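Local coordinates for DNA polymerase sliding clamp B (Sulfolobus tokodaii, PDB 3AIZ), which forms, with its partner clamp subunits, a ring around DNA that tethers the replicative polymerase and other DNA-processing proteins to the template, at the interface of chains A and B. Sequence-based numbering; all coordinates share one arbitrary frame. Chains: chain A, DNA polymerase sliding clamp B; chain B, DNA polymerase sliding clamp C.

Contact 1: the interface of chains A and B. Residues chain A 149, 177-180; chain B 105-108.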
loop_
_atom_site.group_PDB
_atom_site.type_symbol
_atom_site.label_atom_id
_atom_site.label_comp_id
_atom_site.label_asym_id
_atom_site.label_seq_id
_atom_site.Cartn_x
_atom_site.Cartn_y
_atom_site.Cartn_z
ATOM N N ASP A 149 -20.150 -17.555 19.111
ATOM C CA ASP A 149 -20.848 -17.529 20.389
ATOM C C ASP A 149 -20.229 -18.533 21.351
ATOM O O ASP A 149 -19.888 -18.194 22.483
ATOM C CB ASP A 149 -22.331 -17.844 20.199
ATOM C CG ASP A 149 -23.050 -16.797 19.375
ATOM O OD1 ASP A 149 -22.456 -15.729 19.116
ATOM O OD2 ASP A 149 -24.213 -17.042 18.990
ATOM N N TYR A 177 -24.893 -19.863 27.869
ATOM C CA TYR A 177 -25.271 -19.599 26.486
ATOM C C TYR A 177 -26.331 -20.589 26.023
ATOM O O TYR A 177 -26.256 -21.778 26.332
ATOM C CB TYR A 177 -24.053 -19.671 25.565
ATOM C CG TYR A 177 -24.402 -19.624 24.093
ATOM C CD1 TYR A 177 -24.683 -18.419 23.464
ATOM C CD2 TYR A 177 -24.448 -20.783 23.331
ATOM C CE1 TYR A 177 -25.000 -18.370 22.121
ATOM C CE2 TYR A 177 -24.764 -20.744 21.987
ATOM C CZ TYR A 177 -25.038 -19.535 21.387
ATOM O OH TYR A 177 -25.353 -19.491 20.047
ATOM N N LYS A 178 -27.315 -20.093 25.282
ATOM C CA LYS A 178 -28.377 -20.943 24.759
ATOM C C LYS A 178 -29.024 -20.333 23.520
ATOM O O LYS A 178 -29.764 -19.355 23.612
ATOM C CB LYS A 178 -29.437 -21.199 25.832
ATOM C CG LYS A 178 -30.560 -22.121 25.381
ATOM C CD LYS A 178 -31.599 -22.306 26.476
ATOM C CE LYS A 178 -30.976 -22.884 27.739
ATOM N NZ LYS A 178 -31.970 -23.005 28.844
ATOM N N SER A 179 -28.739 -20.918 22.360
ATOM C CA SER A 179 -29.342 -20.471 21.109
ATOM C C SER A 179 -30.438 -21.430 20.660
ATOM O O SER A 179 -30.414 -22.615 20.991
ATOM C CB SER A 179 -28.283 -20.333 20.015
ATOM O OG SER A 179 -27.597 -21.555 19.805
ATOM N N LEU A 180 -31.400 -20.907 19.908
ATOM C CA LEU A 180 -32.518 -21.709 19.427
ATOM C C LEU A 180 -32.646 -21.610 17.913
ATOM O O LEU A 180 -32.752 -20.515 17.359
ATOM C CB LEU A 180 -33.822 -21.259 20.086
ATOM C CG LEU A 180 -33.833 -21.227 21.615
ATOM C CD1 LEU A 180 -35.145 -20.657 22.132
ATOM C CD2 LEU A 180 -33.585 -22.616 22.184
ATOM N N TYR B 105 -31.061 -15.728 14.067
ATOM C CA TYR B 105 -31.414 -16.769 15.023
ATOM C C TYR B 105 -31.459 -16.164 16.418
ATOM O O TYR B 105 -30.858 -15.120 16.666
ATOM C CB TYR B 105 -30.406 -17.917 14.969
ATOM C CG TYR B 105 -29.014 -17.537 15.418
ATOM C CD1 TYR B 105 -28.213 -16.713 14.639
ATOM C CD2 TYR B 105 -28.496 -18.010 16.616
ATOM C CE1 TYR B 105 -26.941 -16.367 15.044
ATOM C CE2 TYR B 105 -27.223 -17.670 17.026
ATOM C CZ TYR B 105 -26.450 -16.848 16.237
ATOM O OH TYR B 105 -25.181 -16.504 16.640
ATOM N N GLU B 106 -32.179 -16.811 17.328
ATOM C CA GLU B 106 -32.309 -16.302 18.687
ATOM C C GLU B 106 -31.272 -16.934 19.610
ATOM O O GLU B 106 -31.028 -18.139 19.553
ATOM C CB GLU B 106 -33.721 -16.542 19.221
ATOM C CG GLU B 106 -34.034 -15.786 20.499
ATOM C CD GLU B 106 -35.467 -15.979 20.952
ATOM O OE1 GLU B 106 -36.060 -17.026 20.612
ATOM O OE2 GLU B 106 -35.998 -15.086 21.647
ATOM N N ARG B 107 -30.665 -16.114 20.459
ATOM C CA ARG B 107 -29.603 -16.575 21.345
ATOM C C ARG B 107 -29.606 -15.787 22.652
ATOM O O ARG B 107 -29.837 -14.579 22.656
ATOM C CB ARG B 107 -28.248 -16.443 20.648
ATOM C CG ARG B 107 -27.993 -15.060 20.065
ATOM C CD ARG B 107 -26.816 -15.066 19.105
ATOM N NE ARG B 107 -26.575 -13.753 18.514
ATOM C CZ ARG B 107 -27.331 -13.210 17.564
ATOM N NH1 ARG B 107 -27.035 -12.011 17.082
ATOM N NH2 ARG B 107 -28.386 -13.861 17.101
ATOM N N THR B 108 -29.348 -16.477 23.759
ATOM C CA THR B 108 -29.364 -15.838 25.071
ATOM C C THR B 108 -28.101 -16.114 25.882
ATOM O O THR B 108 -27.796 -17.262 26.209
ATOM C CB THR B 108 -30.591 -16.271 25.895
ATOM O OG1 THR B 108 -31.781 -15.746 25.295
ATOM C CG2 THR B 108 -30.481 -15.754 27.323
#

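Contact 2: the interface of chains A and B. Residues chain A 145-146, 148-149, 152; chain B 76, 80, 105, 107, 109.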
loop_
_atom_site.group_PDB
_atom_site.type_symbol
_atom_site.label_atom_id
_atom_site.label_comp_id
_atom_site.label_asym_id
_atom_site.label_seq_id
_atom_site.Cartn_x
_atom_site.Cartn_y
_atom_site.Cartn_z
ATOM N N ASP A 145 -21.504 -18.165 13.067
ATOM C CA ASP A 145 -21.920 -17.243 14.120
ATOM C C ASP A 145 -22.056 -17.967 15.455
ATOM O O ASP A 145 -21.616 -17.468 16.490
ATOM C CB ASP A 145 -23.239 -16.559 13.751
ATOM C CG ASP A 145 -23.079 -15.545 12.633
ATOM O OD1 ASP A 145 -21.947 -15.054 12.432
ATOM O OD2 ASP A 145 -24.085 -15.234 11.959
ATOM N N ILE A 146 -22.668 -19.147 15.425
ATOM C CA ILE A 146 -22.822 -19.966 16.622
ATOM C C ILE A 146 -21.464 -20.400 17.167
ATOM O O ILE A 146 -21.279 -20.515 18.379
ATOM C CB ILE A 146 -23.688 -21.208 16.346
ATOM C CG1 ILE A 146 -25.119 -20.790 16.002
ATOM C CG2 ILE A 146 -23.681 -22.143 17.544
ATOM C CD1 ILE A 146 -26.048 -21.953 15.746
ATOM N N ARG A 148 -18.726 -18.634 16.960
ATOM C CA ARG A 148 -18.227 -17.445 17.637
ATOM C C ARG A 148 -18.845 -17.320 19.027
ATOM O O ARG A 148 -18.156 -17.015 20.001
ATOM C CB ARG A 148 -18.535 -16.196 16.814
ATOM C CG ARG A 148 -18.425 -14.897 17.592
ATOM C CD ARG A 148 -19.368 -13.857 17.021
ATOM N NE ARG A 148 -20.743 -14.347 16.988
ATOM C CZ ARG A 148 -21.723 -13.781 16.293
ATOM N NH1 ARG A 148 -21.481 -12.699 15.564
ATOM N NH2 ARG A 148 -22.943 -14.299 16.321
ATOM N N ASP A 149 -20.150 -17.555 19.111
ATOM C CA ASP A 149 -20.848 -17.529 20.389
ATOM C C ASP A 149 -20.229 -18.533 21.351
ATOM O O ASP A 149 -19.888 -18.194 22.483
ATOM C CB ASP A 149 -22.331 -17.844 20.199
ATOM C CG ASP A 149 -23.050 -16.797 19.375
ATOM O OD1 ASP A 149 -22.456 -15.729 19.116
ATOM O OD2 ASP A 149 -24.213 -17.042 18.990
ATOM N N LEU A 152 -17.068 -18.100 23.272
ATOM C CA LEU A 152 -17.139 -17.117 24.343
ATOM C C LEU A 152 -17.374 -17.762 25.704
ATOM O O LEU A 152 -16.740 -17.390 26.689
ATOM C CB LEU A 152 -18.237 -16.088 24.066
ATOM C CG LEU A 152 -17.948 -15.031 23.000
ATOM C CD1 LEU A 152 -19.158 -14.134 22.798
ATOM C CD2 LEU A 152 -16.728 -14.213 23.383
ATOM N N ASP B 76 -18.397 -8.384 25.087
ATOM C CA ASP B 76 -18.014 -9.468 24.187
ATOM C C ASP B 76 -19.216 -10.016 23.423
ATOM O O ASP B 76 -19.089 -10.428 22.271
ATOM C CB ASP B 76 -17.317 -10.598 24.953
ATOM C CG ASP B 76 -15.823 -10.366 25.110
ATOM O OD1 ASP B 76 -15.284 -9.466 24.433
ATOM O OD2 ASP B 76 -15.188 -11.091 25.906
ATOM N N THR B 80 -21.273 -8.924 19.041
ATOM C CA THR B 80 -21.777 -9.933 18.117
ATOM C C THR B 80 -23.143 -9.569 17.547
ATOM O O THR B 80 -23.800 -10.401 16.923
ATOM C CB THR B 80 -21.871 -11.318 18.787
ATOM O OG1 THR B 80 -23.011 -11.360 19.653
ATOM C CG2 THR B 80 -20.612 -11.611 19.587
ATOM N N TYR B 105 -31.061 -15.728 14.067
ATOM C CA TYR B 105 -31.414 -16.769 15.023
ATOM C C TYR B 105 -31.459 -16.164 16.418
ATOM O O TYR B 105 -30.858 -15.120 16.666
ATOM C CB TYR B 105 -30.406 -17.917 14.969
ATOM C CG TYR B 105 -29.014 -17.537 15.418
ATOM C CD1 TYR B 105 -28.213 -16.713 14.639
ATOM C CD2 TYR B 105 -28.496 -18.010 16.616
ATOM C CE1 TYR B 105 -26.941 -16.367 15.044
ATOM C CE2 TYR B 105 -27.223 -17.670 17.026
ATOM C CZ TYR B 105 -26.450 -16.848 16.237
ATOM O OH TYR B 105 -25.181 -16.504 16.640
ATOM N N ARG B 107 -30.665 -16.114 20.459
ATOM C CA ARG B 107 -29.603 -16.575 21.345
ATOM C C ARG B 107 -29.606 -15.787 22.652
ATOM O O ARG B 107 -29.837 -14.579 22.656
ATOM C CB ARG B 107 -28.248 -16.443 20.648
ATOM C CG ARG B 107 -27.993 -15.060 20.065
ATOM C CD ARG B 107 -26.816 -15.066 19.105
ATOM N NE ARG B 107 -26.575 -13.753 18.514
ATOM C CZ ARG B 107 -27.331 -13.210 17.564
ATOM N NH1 ARG B 107 -27.035 -12.011 17.082
ATOM N NH2 ARG B 107 -28.386 -13.861 17.101
ATOM N N PHE B 109 -27.373 -15.049 26.201
ATOM C CA PHE B 109 -26.213 -15.140 27.077
ATOM C C PHE B 109 -26.607 -14.741 28.495
ATOM O O PHE B 109 -27.491 -13.908 28.693
ATOM C CB PHE B 109 -25.090 -14.227 26.582
ATOM C CG PHE B 109 -24.519 -14.624 25.252
ATOM C CD1 PHE B 109 -25.138 -14.241 24.075
ATOM C CD2 PHE B 109 -23.352 -15.364 25.178
ATOM C CE1 PHE B 109 -24.612 -14.599 22.851
ATOM C CE2 PHE B 109 -22.819 -15.723 23.956
ATOM C CZ PHE B 109 -23.450 -15.341 22.792
#

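Contact 1: the interface of chains A and B
The phenol oxygen OH of B:Tyr105 gives a hydrogen bond of 2.6 Å to carboxylate oxygen OD2 of A:Asp149. The two side chains reach toward each other tip to tip. The phenol meets OD2 on its syn side but 33° out of the carboxylate plane, while OD2 itself lies at the edge of the tyrosine ring, in the ring plane. B:Tyr105 has CG between its backbone N and carbonyl carbon (chi1 66°), and this turns the ring toward the helix 140-150 that carries A:Asp149. B:Arg107 comes to the same oxygen with its aliphatic stem, CD standing 3.3 Å from OD2 of A:Asp149. Its NE stays 4.1 Å from that oxygen, too far for a salt bridge, although the positive charge may still favour an ionised carboxylate. Within chain B, NH2 of B:Arg107 sits over one face of the B:Tyr105 ring, toward the rim, and would help to hold that ring in place. CE1 on the rim of the A:Tyr177 ring touches CB of B:Arg107 at 4.1 Å, the carbon standing off the ring plane. Beside this cluster, strands 175-183 of chain A and 106-111 of chain B pair antiparallel. A:Lys178 and B:Thr108 bond reciprocally, with A:Lys178 N 3.0 Å from B:Thr108 O and B:Thr108 N 2.9 Å from A:Lys178 O. A:Leu180 N then binds B:Glu106 O at 2.8 Å, nearly straight at 167°. At the central pair, A:Ser179 and B:Arg107 face each other through carbon, with CA to CA 3.9 Å. At the B:Glu106 end of the pairing, the A:Leu180 and B:Glu106 side chains lie alongside, pointing the same way. The site joins the edge strands of PCNA2 and PCNA3 into one continuous sheet, the standard seam between sliding-clamp subunits, and the tyrosine-aspartate bond ties it to the neighbouring helix.

Contact 2: the interface of chains A and B
One side of helix 140-150 of chain A, with A:Leu152 just past its end, faces the end of helix 71-78 of chain B, B:Thr80 in the loop after it, and strand 106-111 with B:Tyr105 just before its start. A:Arg148 and B:Thr80 meet flat group against branch: CB of the threonine sits over the centre of one guanidinium face, 3.5 Å from CZ of A:Arg148. OD1 of A:Asp145 lies over the opposite face, toward the rim, in a long salt bridge. The arginine chain bends at chi3 (56°), which turns its NE back to its own helix, where it makes a hydrogen bond and salt bridge of 3.1 Å to OD1 of A:Asp149. NE comes in from above the carboxylate plane and uses OD1, while OD2 serves B:Tyr105. NH2 of A:Arg148 adds a weak bond to OH of B:Tyr105, which lies at the guanidinium edge. The tyrosine ring is also packed by A:Ile146, whose CG1 is 3.9 Å from CE2 of B:Tyr105. B:Phe109 points its ring edge at A:Asp149, CZ standing 3.7 Å from the carboxylate carbon CG, with the planes 82° apart. Farther along, the methyl CD1 of A:Leu152 touches the backbone O of B:Asp76 at 3.7 Å. Charge pairing within chain A sets the arginine against B:Thr80 and B:Tyr105; packing and the phenol bonds cross the PCNA2-PCNA3 joint, bracing it beside the intersubunit sheet.

Contact 1 and contact 2 are neighbouring parts of one subunit boundary, the centres of their C-alpha atoms about 7 Å apart. They share A:Asp149, B:Tyr105 and B:Arg107, so the helix 140-150 of chain A and the strand 106-111 of chain B take part in both. Contact 1 is built mainly on backbone pairing, contact 2 mainly on side chains, and the shared residues couple the two layers. Such a two-layer joint should limit hinging between subunits. The deposited assembly holds two copies of each protein, the heterotetramer reported for this complex, whereas the clamp subunits circularise around DNA.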